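Local atomic coordinates of hypothetical protein Atu0240 (Agrobacterium tumefaciens str. C58, PDB entry 2GAX), a protein that is of unknown function but belongs to the DUF2000 family, grouped in the PTH2 clan with peptidyl-tRNA hydrolase 2. Residues Y42-G45 against V49-P52; E87-T92 against A96-V101; A32-I37 against A116-R121; V8-D13 against W17-V22. All coordinates share one frame; numbering follows the deposited sequence.

Interaction 1 (Y42-G45 against V49-P52)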
loop_
_atom_site.group_PDB
_atom_site.type_symbol
_atom_site.label_atom_id
_atom_site.label_comp_id
_atom_site.label_asym_id
_atom_site.label_seq_id
_atom_site.Cartn_x
_atom_site.Cartn_y
_atom_site.Cartn_z
ATOM N N TYR A 42 20.733 5.019 -9.223
ATOM C CA TYR A 42 21.336 3.820 -9.784
ATOM C C TYR A 42 22.165 4.197 -11.001
ATOM O O TYR A 42 21.746 5.039 -11.807
ATOM C CB TYR A 42 20.247 2.795 -10.134
ATOM C CG TYR A 42 19.761 1.971 -8.951
ATOM C CD1 TYR A 42 20.025 0.607 -8.891
ATOM C CD2 TYR A 42 19.066 2.557 -7.886
ATOM C CE1 TYR A 42 19.597 -0.175 -7.810
ATOM C CE2 TYR A 42 18.634 1.784 -6.782
ATOM C CZ TYR A 42 18.915 0.417 -6.760
ATOM O OH TYR A 42 18.488 -0.365 -5.708
ATOM N N ARG A 43 23.341 3.583 -11.123
ATOM C CA ARG A 43 24.311 3.895 -12.162
ATOM C C ARG A 43 24.805 2.581 -12.766
ATOM O O ARG A 43 25.282 1.687 -12.043
ATOM C CB ARG A 43 25.470 4.722 -11.571
ATOM C CG ARG A 43 25.033 6.046 -10.953
ATOM C CD ARG A 43 26.189 6.783 -10.270
ATOM N NE ARG A 43 25.747 7.769 -9.266
ATOM C CZ ARG A 43 25.302 9.014 -9.520
ATOM N NH1 ARG A 43 25.188 9.470 -10.761
ATOM N NH2 ARG A 43 24.960 9.815 -8.509
ATOM N N ASP A 44 24.657 2.415 -14.073
ATOM C CA ASP A 44 25.087 1.146 -14.655
ATOM C C ASP A 44 26.560 1.134 -15.078
ATOM O O ASP A 44 27.268 2.113 -14.865
ATOM C CB ASP A 44 24.161 0.672 -15.769
ATOM C CG ASP A 44 24.281 1.497 -17.029
ATOM O OD1 ASP A 44 25.302 2.201 -17.221
ATOM O OD2 ASP A 44 23.342 1.422 -17.834
ATOM N N GLY A 45 26.975 0.031 -15.708
ATOM C CA GLY A 45 28.375 -0.226 -16.069
ATOM C C GLY A 45 28.843 0.604 -17.252
ATOM O O GLY A 45 30.002 0.524 -17.655
ATOM N N VAL A 49 22.613 6.687 -15.852
ATOM C CA VAL A 49 22.046 6.976 -14.534
ATOM C C VAL A 49 20.542 6.727 -14.556
ATOM O O VAL A 49 19.881 7.006 -15.550
ATOM C CB VAL A 49 22.356 8.430 -14.082
ATOM C CG1 VAL A 49 21.971 8.676 -12.617
ATOM C CG2 VAL A 49 23.840 8.724 -14.258
ATOM N N TYR A 50 20.015 6.212 -13.445
ATOM C CA TYR A 50 18.595 5.860 -13.327
ATOM C C TYR A 50 17.992 6.411 -12.044
ATOM O O TYR A 50 18.718 6.886 -11.166
ATOM C CB TYR A 50 18.420 4.335 -13.402
ATOM C CG TYR A 50 19.043 3.719 -14.629
ATOM C CD1 TYR A 50 18.288 3.479 -15.770
ATOM C CD2 TYR A 50 20.404 3.403 -14.659
ATOM C CE1 TYR A 50 18.861 2.913 -16.902
ATOM C CE2 TYR A 50 20.988 2.841 -15.784
ATOM C CZ TYR A 50 20.213 2.606 -16.906
ATOM O OH TYR A 50 20.777 2.047 -18.030
ATOM N N ASN A 51 16.666 6.365 -11.936
ATOM C CA ASN A 51 15.982 6.895 -10.760
ATOM C C ASN A 51 16.510 6.245 -9.499
ATOM O O ASN A 51 16.816 5.055 -9.523
ATOM C CB ASN A 51 14.470 6.658 -10.841
ATOM C CG ASN A 51 13.784 7.552 -11.863
ATOM O OD1 ASN A 51 12.762 7.180 -12.467
ATOM N ND2 ASN A 51 14.315 8.742 -12.033
ATOM N N PRO A 52 16.592 7.012 -8.393
ATOM C CA PRO A 52 16.871 6.344 -7.125
ATOM C C PRO A 52 15.600 5.627 -6.666
ATOM O O PRO A 52 14.497 6.025 -7.064
ATOM C CB PRO A 52 17.206 7.494 -6.192
ATOM C CG PRO A 52 16.402 8.663 -6.720
ATOM C CD PRO A 52 16.403 8.467 -8.235
#
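Y50 reaches along the hairpin to the carboxylate of D44. Its CB packs against CB of Y42 at 4.0 Å. Farther out, CD2 lies 3.6 Å from Y42 O, which approaches at the ring edge. CE2 then runs beside the D44 side chain, and at the tip OH donates to D44 OD2 at 2.6 Å. The carboxylate is turned 63° from the ring, and its oxygen is met from above its plane. Tyrosine suits this place because its rigid ring reaches from the strand out to D44 and still ends in a donor. D44 OD1 bonds the backbone N of A46 and of N48, so each carboxylate oxygen has work: one holds the turn, the other Y50.

The main chain adds a bond from Y50 N to Y42 O, 2.7 Å long; the return bond is weak. On the other face R43 and V49 lie side by side, R43 NH1 touching the valine methyls, CG1 at 3.8 Å. The hairpin of strands 42-43 and 49-50 is a surface feature that lies in the connection between helix 16-33 and strand 58-63, set well apart from the main sheet.

Interaction 2 (E87-T92 against A96-V101); sequences EEMFAT and AANRQV
The flat amide of N98, on helix 95-102, meets T92 with both of its ends. ND2 donates to T92 O at 3.1 Å, a fairly straight bond (162° at the hydrogen) that lies close to the amide's own plane, although it reaches the carbonyl of T92 from above that group's plane. At the other end OD1 accepts from T92 OG1 at 2.6 Å, the hydroxyl standing above the plane of the N98 carbonyl. A water also donates to OD1 and to E88 O. Asparagine fits here because one short side chain offers a donor and an acceptor together, and the bonds at its two ends fix the rotation of the amide.

These residues belong to the connection that leaves strand 83-86, makes a 3-10 turn at 87-90 and enters helix 95-102. T92 OG1 bonds the backbone N of H94 as well, which ties the threonine to the start of that helix. A97 CB fits against the same OG1 at 3.4 Å; a methyl is small enough to let the hydroxyl come close.

Next to the polar group, M89 and V101 make the contact apolar. The selenomethionine M89 passes at a slant over N98, CG at 3.8 Å from N98 CB, and the same CG touches V101 CG1. V101 turns its other methyl, CG2, to E88 CB at 3.8 Å, while the bend at chi2 (76°) leads the E88 carboxylate away from the helix.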
loop_
_atom_site.group_PDB
_atom_site.type_symbol
_atom_site.label_atom_id
_atom_site.label_comp_id
_atom_site.label_asym_id
_atom_site.label_seq_id
_atom_site.Cartn_x
_atom_site.Cartn_y
_atom_site.Cartn_z
ATOM N N GLU A 87 -12.493 -0.490 -4.323
ATOM C CA GLU A 87 -12.946 -1.067 -5.585
ATOM C C GLU A 87 -13.503 -0.034 -6.568
ATOM O O GLU A 87 -13.235 -0.103 -7.772
ATOM C CB GLU A 87 -14.002 -2.136 -5.306
ATOM C CG GLU A 87 -14.311 -3.051 -6.502
ATOM C CD GLU A 87 -15.319 -4.135 -6.153
ATOM O OE1 GLU A 87 -15.093 -4.861 -5.172
ATOM O OE2 GLU A 87 -16.351 -4.241 -6.859
ATOM N N GLU A 88 -14.271 0.920 -6.045
ATOM C CA GLU A 88 -14.941 1.907 -6.872
ATOM C C GLU A 88 -13.960 2.796 -7.611
ATOM O O GLU A 88 -14.317 3.378 -8.625
ATOM C CB GLU A 88 -15.905 2.760 -6.049
ATOM C CG GLU A 88 -17.212 2.081 -5.667
ATOM C CD GLU A 88 -17.091 1.075 -4.535
ATOM O OE1 GLU A 88 -16.008 0.942 -3.915
ATOM O OE2 GLU A 88 -18.104 0.415 -4.254
HETATM N N MSE A 89 -12.723 2.891 -7.118
HETATM C CA MSE A 89 -11.701 3.714 -7.777
HETATM C C MSE A 89 -11.221 3.161 -9.128
HETATM O O MSE A 89 -10.509 3.843 -9.862
HETATM C CB MSE A 89 -10.523 3.979 -6.834
HETATM C CG MSE A 89 -10.903 4.918 -5.716
HETATM SE SE MSE A 89 -9.602 4.924 -4.251
HETATM C CE MSE A 89 -7.952 5.239 -5.257
ATOM N N PHE A 90 -11.607 1.926 -9.431
ATOM C CA PHE A 90 -11.374 1.329 -10.753
ATOM C C PHE A 90 -12.274 1.923 -11.836
ATOM O O PHE A 90 -12.020 1.717 -13.024
ATOM C CB PHE A 90 -11.590 -0.191 -10.699
ATOM C CG PHE A 90 -10.444 -0.947 -10.090
ATOM C CD1 PHE A 90 -9.155 -0.796 -10.583
ATOM C CD2 PHE A 90 -10.659 -1.838 -9.039
ATOM C CE1 PHE A 90 -8.089 -1.508 -10.023
ATOM C CE2 PHE A 90 -9.591 -2.551 -8.468
ATOM C CZ PHE A 90 -8.317 -2.377 -8.958
ATOM N N ALA A 91 -13.312 2.652 -11.423
ATOM C CA ALA A 91 -14.326 3.213 -12.340
ATOM C C ALA A 91 -13.908 4.514 -13.040
ATOM O O ALA A 91 -14.498 4.889 -14.056
ATOM C CB ALA A 91 -15.638 3.438 -11.596
ATOM N N THR A 92 -12.928 5.227 -12.487
ATOM C CA THR A 92 -12.378 6.407 -13.178
ATOM C C THR A 92 -10.863 6.462 -13.061
ATOM O O THR A 92 -10.280 5.812 -12.202
ATOM C CB THR A 92 -12.939 7.777 -12.658
ATOM O OG1 THR A 92 -12.133 8.244 -11.565
ATOM C CG2 THR A 92 -14.424 7.704 -12.243
ATOM N N ALA A 96 -9.577 13.680 -8.784
ATOM C CA ALA A 96 -10.742 14.342 -8.179
ATOM C C ALA A 96 -11.944 13.417 -8.002
ATOM O O ALA A 96 -12.598 13.414 -6.938
ATOM C CB ALA A 96 -11.132 15.599 -8.980
ATOM N N ALA A 97 -12.233 12.637 -9.048
ATOM C CA ALA A 97 -13.367 11.704 -9.029
ATOM C C ALA A 97 -13.154 10.580 -8.041
ATOM O O ALA A 97 -14.078 10.214 -7.302
ATOM C CB ALA A 97 -13.639 11.139 -10.452
ATOM N N ASN A 98 -11.937 10.036 -8.007
ATOM C CA ASN A 98 -11.625 8.939 -7.090
ATOM C C ASN A 98 -11.579 9.359 -5.629
ATOM O O ASN A 98 -12.070 8.625 -4.758
ATOM C CB ASN A 98 -10.352 8.230 -7.521
ATOM C CG ASN A 98 -10.573 7.426 -8.779
ATOM O OD1 ASN A 98 -11.726 7.201 -9.165
ATOM N ND2 ASN A 98 -9.486 7.008 -9.441
ATOM N N ARG A 99 -11.035 10.546 -5.375
ATOM C CA ARG A 99 -11.094 11.125 -4.020
ATOM C C ARG A 99 -12.546 11.371 -3.612
ATOM O O ARG A 99 -12.915 11.129 -2.463
ATOM C CB ARG A 99 -10.254 12.389 -3.899
ATOM C CG ARG A 99 -8.753 12.116 -3.796
ATOM C CD ARG A 99 -7.969 13.358 -3.422
ATOM N NE ARG A 99 -8.018 14.376 -4.464
ATOM C CZ ARG A 99 -8.805 15.455 -4.442
ATOM N NH1 ARG A 99 -9.628 15.687 -3.428
ATOM N NH2 ARG A 99 -8.778 16.314 -5.455
ATOM N N GLN A 100 -13.375 11.789 -4.576
ATOM C CA GLN A 100 -14.819 11.986 -4.335
ATOM C C GLN A 100 -15.523 10.700 -3.928
ATOM O O GLN A 100 -16.176 10.664 -2.887
ATOM C CB GLN A 100 -15.518 12.633 -5.549
ATOM C CG GLN A 100 -17.004 12.972 -5.344
ATOM C CD GLN A 100 -17.220 14.321 -4.674
ATOM O OE1 GLN A 100 -17.501 14.398 -3.470
ATOM N NE2 GLN A 100 -17.075 15.398 -5.448
ATOM N N VAL A 101 -15.388 9.646 -4.740
ATOM C CA VAL A 101 -16.019 8.358 -4.439
ATOM C C VAL A 101 -15.461 7.730 -3.157
ATOM O O VAL A 101 -16.200 7.136 -2.378
ATOM C CB VAL A 101 -15.950 7.358 -5.639
ATOM C CG1 VAL A 101 -14.624 6.618 -5.686
ATOM C CG2 VAL A 101 -17.081 6.362 -5.545
HETATM O O HOH W 1 -14.618 6.344 -9.186
#

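Interaction 3 (A32-I37 against A116-R121); sequences AQTGEI and ALRADR
R118 on strand 112-120 meets T34 and I37 just beyond the end of helix 16-33. The strand enters with A116, whose methyl packs on L26 and I30 of that same helix, a small residue that suits packing against it. L117 turns to the other face of the sheet and packs on V124 and I127 of helix 121-127. At R118 the side chain points back toward residues 32-37. Its backbone N gives a hydrogen to a water at 2.8 Å, and the same water lies 2.8 Å from Q33 OE1, to which it may donate.

CG of R118 lies anti to the backbone N (chi1 173°), and the chain stays extended to NE, which carries the guanidinium out to T34 and I37. T34 CG2 sits over one face of that group, 3.7 Å from NH1 and offset toward its rim. I37 runs alongside, pointing the other way, its CG2 3.5 Å from NE. The contact joins the sheet to one helix layer of an alpha/beta sandwich, helix 16-33 on one face and helix 121-127 on the other. Both neighbours offer methyls, which do not compete for the N-H groups: NE bonds Q56 OE1, and NH2 forms a salt bridge with a bound phosphate, probably from the crystallisation liquor, though it may mark an anion-binding pocket.

Farther on, A119 packs on V124 and I80, and R121 begins helix 121-127, its NH2 bonded to F2 O.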
loop_
_atom_site.group_PDB
_atom_site.type_symbol
_atom_site.label_atom_id
_atom_site.label_comp_id
_atom_site.label_asym_id
_atom_site.label_seq_id
_atom_site.Cartn_x
_atom_site.Cartn_y
_atom_site.Cartn_z
ATOM N N ALA A 32 5.362 9.569 -0.976
ATOM C CA ALA A 32 4.902 10.930 -0.662
ATOM C C ALA A 32 4.971 11.180 0.848
ATOM O O ALA A 32 5.419 12.242 1.275
ATOM C CB ALA A 32 3.469 11.156 -1.167
ATOM N N GLN A 33 4.561 10.180 1.629
ATOM C CA GLN A 33 4.540 10.235 3.096
ATOM C C GLN A 33 5.944 10.238 3.729
ATOM O O GLN A 33 6.162 10.885 4.764
ATOM C CB GLN A 33 3.745 9.036 3.628
ATOM C CG GLN A 33 3.585 8.966 5.139
ATOM C CD GLN A 33 2.836 7.718 5.562
ATOM O OE1 GLN A 33 2.971 6.659 4.943
ATOM N NE2 GLN A 33 2.028 7.840 6.609
ATOM N N THR A 34 6.871 9.486 3.133
ATOM C CA THR A 34 8.231 9.345 3.686
ATOM C C THR A 34 9.272 9.400 2.569
ATOM O O THR A 34 9.776 8.365 2.120
ATOM C CB THR A 34 8.391 8.041 4.506
ATOM O OG1 THR A 34 7.325 7.924 5.450
ATOM C CG2 THR A 34 9.720 8.022 5.270
ATOM N N GLY A 35 9.582 10.614 2.120
ATOM C CA GLY A 35 10.550 10.825 1.041
ATOM C C GLY A 35 11.938 10.322 1.393
ATOM O O GLY A 35 12.745 10.062 0.519
ATOM N N GLU A 36 12.202 10.197 2.697
ATOM C CA GLU A 36 13.477 9.703 3.223
ATOM C C GLU A 36 13.828 8.254 2.813
ATOM O O GLU A 36 14.990 7.842 2.920
ATOM C CB GLU A 36 13.489 9.835 4.758
ATOM C CG GLU A 36 13.437 11.278 5.267
ATOM C CD GLU A 36 12.016 11.876 5.342
ATOM O OE1 GLU A 36 11.005 11.150 5.172
ATOM O OE2 GLU A 36 11.920 13.103 5.576
ATOM N N ILE A 37 12.850 7.482 2.334
ATOM C CA ILE A 37 13.150 6.105 1.889
ATOM C C ILE A 37 13.897 6.055 0.544
ATOM O O ILE A 37 14.498 5.051 0.198
ATOM C CB ILE A 37 11.905 5.149 1.896
ATOM C CG1 ILE A 37 10.913 5.498 0.786
ATOM C CG2 ILE A 37 11.217 5.134 3.277
ATOM C CD1 ILE A 37 9.916 4.368 0.439
ATOM N N ALA A 116 -1.403 0.009 1.901
ATOM C CA ALA A 116 0.012 -0.069 2.223
ATOM C C ALA A 116 0.261 0.784 3.419
ATOM O O ALA A 116 -0.377 1.822 3.599
ATOM C CB ALA A 116 0.888 0.420 1.080
ATOM N N LEU A 117 1.251 0.377 4.195
ATOM C CA LEU A 117 1.658 1.143 5.362
ATOM C C LEU A 117 3.157 1.016 5.589
ATOM O O LEU A 117 3.794 0.048 5.133
ATOM C CB LEU A 117 0.875 0.677 6.590
ATOM C CG LEU A 117 1.182 -0.674 7.254
ATOM C CD1 LEU A 117 0.644 -0.688 8.703
ATOM C CD2 LEU A 117 0.654 -1.867 6.450
ATOM N N ARG A 118 3.703 2.012 6.277
ATOM C CA ARG A 118 5.056 1.991 6.800
ATOM C C ARG A 118 4.950 2.421 8.260
ATOM O O ARG A 118 4.526 3.548 8.553
ATOM C CB ARG A 118 5.951 2.966 6.046
ATOM C CG ARG A 118 7.354 3.122 6.647
ATOM C CD ARG A 118 8.179 4.111 5.833
ATOM N NE ARG A 118 9.586 4.077 6.224
ATOM C CZ ARG A 118 10.099 4.759 7.249
ATOM N NH1 ARG A 118 9.330 5.565 7.979
ATOM N NH2 ARG A 118 11.397 4.656 7.521
ATOM N N ALA A 119 5.329 1.526 9.167
ATOM C CA ALA A 119 5.262 1.815 10.598
ATOM C C ALA A 119 6.241 0.947 11.380
ATOM O O ALA A 119 6.783 -0.024 10.843
ATOM C CB ALA A 119 3.857 1.591 11.112
ATOM N N ASP A 120 6.458 1.294 12.649
ATOM C CA ASP A 120 7.349 0.504 13.494
ATOM C C ASP A 120 7.060 -0.971 13.304
ATOM O O ASP A 120 5.910 -1.404 13.331
ATOM C CB ASP A 120 7.275 0.927 14.966
ATOM C CG ASP A 120 8.320 1.991 15.324
ATOM O OD1 ASP A 120 8.995 1.833 16.371
ATOM O OD2 ASP A 120 8.493 2.976 14.561
ATOM N N ARG A 121 8.121 -1.729 13.076
ATOM C CA ARG A 121 8.007 -3.119 12.620
ATOM C C ARG A 121 7.029 -3.993 13.404
ATOM O O ARG A 121 6.237 -4.725 12.803
ATOM C CB ARG A 121 9.397 -3.769 12.506
ATOM C CG ARG A 121 10.259 -3.728 13.778
ATOM C CD ARG A 121 11.666 -4.242 13.498
ATOM N NE ARG A 121 12.665 -3.182 13.388
ATOM C CZ ARG A 121 13.730 -3.065 14.180
ATOM N NH1 ARG A 121 13.949 -3.952 15.142
ATOM N NH2 ARG A 121 14.585 -2.063 14.002
HETATM O O HOH W 2 2.071 4.324 6.184
#

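Interaction 4 (V8-D13 against W17-V22); sequences VILRDD and WQKLNV
L10 of strand 4-11 packs against K19 and V22 of helix 16-33. Its two methyls divide the work: CD1 lies 3.8 Å from K19 CB, and CD2 lies 3.7 Å from CG1 of V22, one turn further along the helix. A forked leucine suits a place where one strand residue must meet two helix residues, and V22 gives it a compact, buried partner.

The charged contact lies at the outer end. K19 is extended beyond CG, so its aliphatic part runs along the strand end, CE 3.5 Å from D12 O, and brings the ammonium to D12. There NZ forms a salt bridge with D12 OD1 at 3.1 Å, meeting the oxygen nearly along its C-O axis, and a weak bond to D12 O. NZ also bonds H134 NE2, tying in the C-terminal tail. Lysine can thus be greasy at its root and charged at its tip.

Within residues 8-13, R11 NE forms a salt bridge with D13 OD1 at 2.7 Å through the syn lone pair; R11 NH1 also pairs with E87.

The axes of strand 8-11 and helix 17-22 come within 9.3 Å, their N-to-C directions 146° apart. A strand, a short loop and a helix folding back over the sheet make the beta-alpha unit common in alpha/beta sandwich folds.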
loop_
_atom_site.group_PDB
_atom_site.type_symbol
_atom_site.label_atom_id
_atom_site.label_comp_id
_atom_site.label_asym_id
_atom_site.label_seq_id
_atom_site.Cartn_x
_atom_site.Cartn_y
_atom_site.Cartn_z
ATOM N N VAL A 8 2.486 -4.037 1.796
ATOM C CA VAL A 8 1.374 -3.829 0.881
ATOM C C VAL A 8 0.439 -5.031 1.017
ATOM O O VAL A 8 0.897 -6.160 0.929
ATOM C CB VAL A 8 1.881 -3.771 -0.577
ATOM C CG1 VAL A 8 0.706 -3.705 -1.562
ATOM C CG2 VAL A 8 2.845 -2.608 -0.783
ATOM N N ILE A 9 -0.857 -4.793 1.233
ATOM C CA ILE A 9 -1.855 -5.869 1.324
ATOM C C ILE A 9 -2.954 -5.704 0.267
ATOM O O ILE A 9 -3.690 -4.710 0.251
ATOM C CB ILE A 9 -2.522 -6.004 2.740
ATOM C CG1 ILE A 9 -1.512 -5.901 3.877
ATOM C CG2 ILE A 9 -3.289 -7.331 2.867
ATOM C CD1 ILE A 9 -1.365 -4.495 4.484
ATOM N N LEU A 10 -3.073 -6.709 -0.597
ATOM C CA LEU A 10 -4.007 -6.684 -1.713
ATOM C C LEU A 10 -5.171 -7.634 -1.492
ATOM O O LEU A 10 -5.046 -8.622 -0.775
ATOM C CB LEU A 10 -3.268 -7.065 -3.002
ATOM C CG LEU A 10 -2.074 -6.152 -3.322
ATOM C CD1 LEU A 10 -1.228 -6.735 -4.436
ATOM C CD2 LEU A 10 -2.528 -4.713 -3.654
ATOM N N ARG A 11 -6.314 -7.328 -2.088
ATOM C CA ARG A 11 -7.438 -8.263 -2.024
ATOM C C ARG A 11 -7.125 -9.400 -3.000
ATOM O O ARG A 11 -6.813 -9.139 -4.160
ATOM C CB ARG A 11 -8.761 -7.566 -2.362
ATOM C CG ARG A 11 -9.983 -8.327 -1.818
ATOM C CD ARG A 11 -11.273 -7.599 -2.121
ATOM N NE ARG A 11 -11.622 -7.636 -3.544
ATOM C CZ ARG A 11 -12.550 -6.862 -4.101
ATOM N NH1 ARG A 11 -13.216 -5.982 -3.368
ATOM N NH2 ARG A 11 -12.812 -6.948 -5.395
ATOM N N ASP A 12 -7.193 -10.655 -2.545
ATOM C CA ASP A 12 -6.612 -11.753 -3.340
ATOM C C ASP A 12 -7.334 -12.017 -4.656
ATOM O O ASP A 12 -6.734 -12.536 -5.597
ATOM C CB ASP A 12 -6.453 -13.048 -2.533
ATOM C CG ASP A 12 -5.408 -13.998 -3.142
ATOM O OD1 ASP A 12 -4.497 -13.537 -3.893
ATOM O OD2 ASP A 12 -5.495 -15.220 -2.861
ATOM N N ASP A 13 -8.603 -11.636 -4.741
ATOM C CA ASP A 13 -9.394 -11.949 -5.943
ATOM C C ASP A 13 -9.202 -11.008 -7.139
ATOM O O ASP A 13 -9.805 -11.210 -8.196
ATOM C CB ASP A 13 -10.873 -12.127 -5.585
ATOM C CG ASP A 13 -11.524 -10.846 -5.103
ATOM O OD1 ASP A 13 -10.807 -9.870 -4.814
ATOM O OD2 ASP A 13 -12.766 -10.824 -5.000
ATOM N N TRP A 17 -3.264 -7.670 -13.369
ATOM C CA TRP A 17 -3.101 -6.259 -13.756
ATOM C C TRP A 17 -3.635 -5.284 -12.686
ATOM O O TRP A 17 -3.037 -4.241 -12.457
ATOM C CB TRP A 17 -3.683 -5.967 -15.139
ATOM C CG TRP A 17 -5.164 -5.798 -15.186
ATOM C CD1 TRP A 17 -6.094 -6.768 -15.477
ATOM C CD2 TRP A 17 -5.901 -4.590 -14.964
ATOM N NE1 TRP A 17 -7.360 -6.234 -15.441
ATOM C CE2 TRP A 17 -7.272 -4.902 -15.128
ATOM C CE3 TRP A 17 -5.539 -3.273 -14.638
ATOM C CZ2 TRP A 17 -8.283 -3.945 -14.975
ATOM C CZ3 TRP A 17 -6.544 -2.327 -14.473
ATOM C CH2 TRP A 17 -7.903 -2.671 -14.647
ATOM N N GLN A 18 -4.736 -5.651 -12.028
ATOM C CA GLN A 18 -5.335 -4.834 -10.972
ATOM C C GLN A 18 -4.422 -4.768 -9.755
ATOM O O GLN A 18 -4.259 -3.698 -9.175
ATOM C CB GLN A 18 -6.734 -5.334 -10.582
ATOM C CG GLN A 18 -7.790 -5.166 -11.674
ATOM C CD GLN A 18 -9.136 -5.769 -11.296
ATOM O OE1 GLN A 18 -9.208 -6.875 -10.779
ATOM N NE2 GLN A 18 -10.204 -5.037 -11.556
ATOM N N LYS A 19 -3.824 -5.903 -9.388
ATOM C CA LYS A 19 -2.885 -5.962 -8.261
ATOM C C LYS A 19 -1.685 -5.045 -8.508
ATOM O O LYS A 19 -1.239 -4.340 -7.593
ATOM C CB LYS A 19 -2.409 -7.395 -8.006
ATOM C CG LYS A 19 -3.494 -8.318 -7.447
ATOM C CD LYS A 19 -2.914 -9.685 -7.070
ATOM C CE LYS A 19 -4.011 -10.606 -6.524
ATOM N NZ LYS A 19 -3.510 -12.000 -6.351
ATOM N N LEU A 20 -1.198 -5.051 -9.748
ATOM C CA LEU A 20 -0.045 -4.236 -10.148
ATOM C C LEU A 20 -0.412 -2.749 -10.142
ATOM O O LEU A 20 0.311 -1.942 -9.544
ATOM C CB LEU A 20 0.501 -4.689 -11.500
ATOM C CG LEU A 20 1.128 -6.100 -11.578
ATOM C CD1 LEU A 20 1.196 -6.651 -13.012
ATOM C CD2 LEU A 20 2.484 -6.186 -10.934
ATOM N N ASN A 21 -1.539 -2.403 -10.777
ATOM C CA ASN A 21 -2.094 -1.038 -10.718
ATOM C C ASN A 21 -2.232 -0.527 -9.269
ATOM O O ASN A 21 -1.717 0.551 -8.943
ATOM C CB ASN A 21 -3.435 -0.986 -11.472
ATOM C CG ASN A 21 -4.096 0.385 -11.435
ATOM O OD1 ASN A 21 -4.620 0.817 -10.399
ATOM N ND2 ASN A 21 -4.130 1.050 -12.577
ATOM N N VAL A 22 -2.923 -1.292 -8.412
ATOM C CA VAL A 22 -3.146 -0.900 -6.999
ATOM C C VAL A 22 -1.814 -0.729 -6.242
ATOM O O VAL A 22 -1.649 0.223 -5.458
ATOM C CB VAL A 22 -4.078 -1.900 -6.251
ATOM C CG1 VAL A 22 -4.136 -1.565 -4.762
ATOM C CG2 VAL A 22 -5.508 -1.845 -6.841
#

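Interactions 3 and 4 are partly buried, nearer the centre, and use opposite ends of helix 16-33, over the neighbouring strands 112-120 and 4-11; L117 and I9 pack together where they meet. Each combines a buried aliphatic residue with a long cationic chain whose charged end has partners elsewhere in the structure, Q56 for R118 and H134 for K19. Interactions 1 and 2 are surface contacts, local in sequence, and rely on side-chain hydrogen bonds, an aspartate with a tyrosine in one and an asparagine with a threonine in the other. Interaction 2 joins interaction 4 through the E87-R11 salt bridge and the packing of F90 on V22. Interaction 1 stands apart, its nearest atoms about 7 Å from interaction 3.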